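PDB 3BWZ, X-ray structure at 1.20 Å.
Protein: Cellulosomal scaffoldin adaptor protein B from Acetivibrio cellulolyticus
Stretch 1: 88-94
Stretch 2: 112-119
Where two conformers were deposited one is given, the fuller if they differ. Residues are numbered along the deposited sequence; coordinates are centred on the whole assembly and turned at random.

Stretch 1, residues 88-94: ILNFSKA
Stretch 2 112-119: TVAVVKFK

Residues 88-94 and 112-119 are both β-strands, the second extending beyond the stretch at each end. Their axes approach to 9.0 Å and their N-to-C directions differ by 145°, so the strands run roughly antiparallel. The spacing is too wide for backbone pairing: the CA atoms of Leu89 and Val116 lie 9.6 Å apart, those of Lys93 and Val113 8.3 Å, and side chains fill the gap. Contact buries 232 Å², both sides summed.

Stretch 1 keeps extended phi/psi values, from -125/128 at Ile88 to -158/142 at Ala94, and its side chains alternate. Ile88, Asn90, Ser92 and Ala94 stay out of reach; Leu89, Phe91 and Lys93 point their CA-to-CB bonds toward stretch 2.

Leu89 (-117/117; chi1 -51°, m; chi2 178°, t) places CD1 3.8 Å from CG1 of Val116. Val116 has chi1 -179° (t), and its CA-to-CB bond also points toward stretch 1. The same Leu89 CD1 lies 4.4 Å from CZ of Phe118, whose CA-to-CB bond points sideways but whose ring end comes nearer (chi1 -67°, m; chi2 96°). The approach to that ring is oblique, and both contacts are apolar packing between buried residues.

Phe91 (-147/157; chi1 58°, p; chi2 92°) brings CE1 to 4.3 Å from CB of Ala114, again obliquely. Ala114 is extended at -169/161, and its CA-to-CB bond points toward stretch 1.

Lys93 (-146/116) is extended throughout its side chain, with all four chi angles t. This reach carries the amine across the gap, where Lys93 NZ donates a hydrogen bond to Val113 O at 2.8 Å, giving the amine of this buried residue a polar partner. Val113 departs from extended geometry at -78/-29, with chi1 -61° (m) and its CA-to-CB bond sideways; its contribution to this bond is the backbone carbonyl. Lys93 NZ also passes 4.2 Å from CA of Ala114.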

# COMPACT_ATOMS: atom_id res chain seq x y z
N ILE A 88 -10.33 5.38 -4.19
CA ILE A 88 -9.94 3.97 -4.20
C ILE A 88 -8.69 3.82 -5.06
O ILE A 88 -8.68 4.25 -6.21
CB ILE A 88 -11.06 3.06 -4.77
CG1 ILE A 88 -12.35 3.19 -3.97
CG2 ILE A 88 -10.57 1.59 -4.82
CD1 ILE A 88 -13.55 2.64 -4.73
N LEU A 89 -7.65 3.18 -4.52
CA LEU A 89 -6.44 2.85 -5.25
C LEU A 89 -6.36 1.33 -5.26
O LEU A 89 -6.22 0.70 -4.21
CB LEU A 89 -5.19 3.41 -4.55
CG LEU A 89 -5.22 4.90 -4.18
CD1 LEU A 89 -3.92 5.28 -3.45
CD2 LEU A 89 -5.44 5.78 -5.40
N ASN A 90 -6.42 0.73 -6.44
CA ASN A 90 -6.33 -0.73 -6.60
C ASN A 90 -5.09 -0.98 -7.45
O ASN A 90 -5.02 -0.51 -8.57
CB ASN A 90 -7.63 -1.24 -7.26
CG ASN A 90 -7.74 -2.77 -7.46
OD1 ASN A 90 -8.90 -3.33 -7.50
ND2 ASN A 90 -6.68 -3.40 -7.79
N PHE A 91 -4.11 -1.69 -6.92
CA PHE A 91 -2.89 -1.90 -7.65
C PHE A 91 -2.29 -3.25 -7.34
O PHE A 91 -2.55 -3.85 -6.31
CB PHE A 91 -1.87 -0.77 -7.37
CG PHE A 91 -1.52 -0.61 -5.91
CD1 PHE A 91 -0.44 -1.26 -5.35
CD2 PHE A 91 -2.30 0.23 -5.09
CE1 PHE A 91 -0.16 -1.10 -3.99
CE2 PHE A 91 -1.99 0.40 -3.76
CZ PHE A 91 -0.91 -0.27 -3.23
N SER A 92 -1.47 -3.70 -8.29
CA SER A 92 -0.78 -4.97 -8.20
C SER A 92 0.69 -4.76 -8.51
O SER A 92 1.01 -4.02 -9.45
CB SER A 92 -1.37 -6.00 -9.17
OG SER A 92 -0.78 -7.28 -8.96
N LYS A 93 1.56 -5.42 -7.76
CA LYS A 93 2.99 -5.32 -7.92
C LYS A 93 3.56 -6.67 -7.58
O LYS A 93 3.44 -7.11 -6.44
CB LYS A 93 3.49 -4.24 -6.93
CG LYS A 93 4.90 -3.82 -7.03
CD LYS A 93 5.17 -2.63 -6.10
CE LYS A 93 6.56 -2.19 -6.26
NZ LYS A 93 6.78 -0.99 -5.44
N ALA A 94 4.18 -7.34 -8.55
CA ALA A 94 4.59 -8.71 -8.34
C ALA A 94 5.71 -9.12 -9.28
O ALA A 94 5.73 -8.75 -10.45
CB ALA A 94 3.40 -9.66 -8.48
N THR A 112 9.10 -2.61 2.84
CA THR A 112 8.05 -1.71 2.36
C THR A 112 7.77 -2.05 0.91
O THR A 112 8.66 -1.93 0.07
CB THR A 112 8.50 -0.24 2.51
OG1 THR A 112 8.80 0.02 3.90
CG2 THR A 112 7.46 0.74 1.99
N VAL A 113 6.56 -2.50 0.62
CA VAL A 113 6.24 -2.91 -0.72
C VAL A 113 5.97 -1.74 -1.65
O VAL A 113 6.17 -1.87 -2.84
CB VAL A 113 5.07 -3.92 -0.75
CG1 VAL A 113 5.41 -5.17 0.01
CG2 VAL A 113 3.80 -3.37 -0.27
N ALA A 114 5.48 -0.63 -1.10
CA ALA A 114 5.06 0.51 -1.89
C ALA A 114 4.83 1.66 -0.93
O ALA A 114 4.61 1.45 0.27
CB ALA A 114 3.75 0.18 -2.65
N VAL A 115 4.84 2.87 -1.49
CA VAL A 115 4.58 4.07 -0.74
C VAL A 115 3.53 4.89 -1.48
O VAL A 115 3.59 5.05 -2.70
CB VAL A 115 5.89 4.87 -0.62
CG1 VAL A 115 5.70 6.21 -0.03
CG2 VAL A 115 6.91 4.10 0.17
N VAL A 116 2.55 5.39 -0.72
CA VAL A 116 1.57 6.33 -1.27
C VAL A 116 1.67 7.59 -0.44
O VAL A 116 1.44 7.58 0.76
CB VAL A 116 0.12 5.78 -1.25
CG1 VAL A 116 -0.82 6.84 -1.86
CG2 VAL A 116 0.04 4.48 -2.01
N LYS A 117 1.99 8.69 -1.12
CA LYS A 117 2.03 10.00 -0.50
C LYS A 117 0.69 10.70 -0.71
O LYS A 117 0.12 10.64 -1.78
CB LYS A 117 3.18 10.80 -1.08
CG LYS A 117 4.52 10.25 -0.63
CD LYS A 117 5.68 10.88 -1.38
CE LYS A 117 6.99 10.44 -0.83
NZ LYS A 117 7.31 11.09 0.46
N PHE A 118 0.26 11.40 0.33
CA PHE A 118 -0.99 12.14 0.31
C PHE A 118 -0.77 13.58 0.71
O PHE A 118 -0.18 13.86 1.74
CB PHE A 118 -2.03 11.53 1.26
CG PHE A 118 -2.53 10.18 0.87
CD1 PHE A 118 -1.97 9.03 1.42
CD2 PHE A 118 -3.58 10.05 -0.00
CE1 PHE A 118 -2.45 7.79 1.06
CE2 PHE A 118 -4.07 8.81 -0.35
CZ PHE A 118 -3.51 7.69 0.19
N LYS A 119 -1.29 14.49 -0.11
CA LYS A 119 -1.37 15.90 0.25
C LYS A 119 -2.62 16.12 1.10
O LYS A 119 -3.71 15.66 0.75
CB LYS A 119 -1.42 16.73 -1.02
CG LYS A 119 -1.51 18.25 -0.96
CD LYS A 119 -2.03 18.83 -2.33
CE LYS A 119 -1.22 18.41 -3.55
NZ LYS A 119 -1.86 18.83 -4.85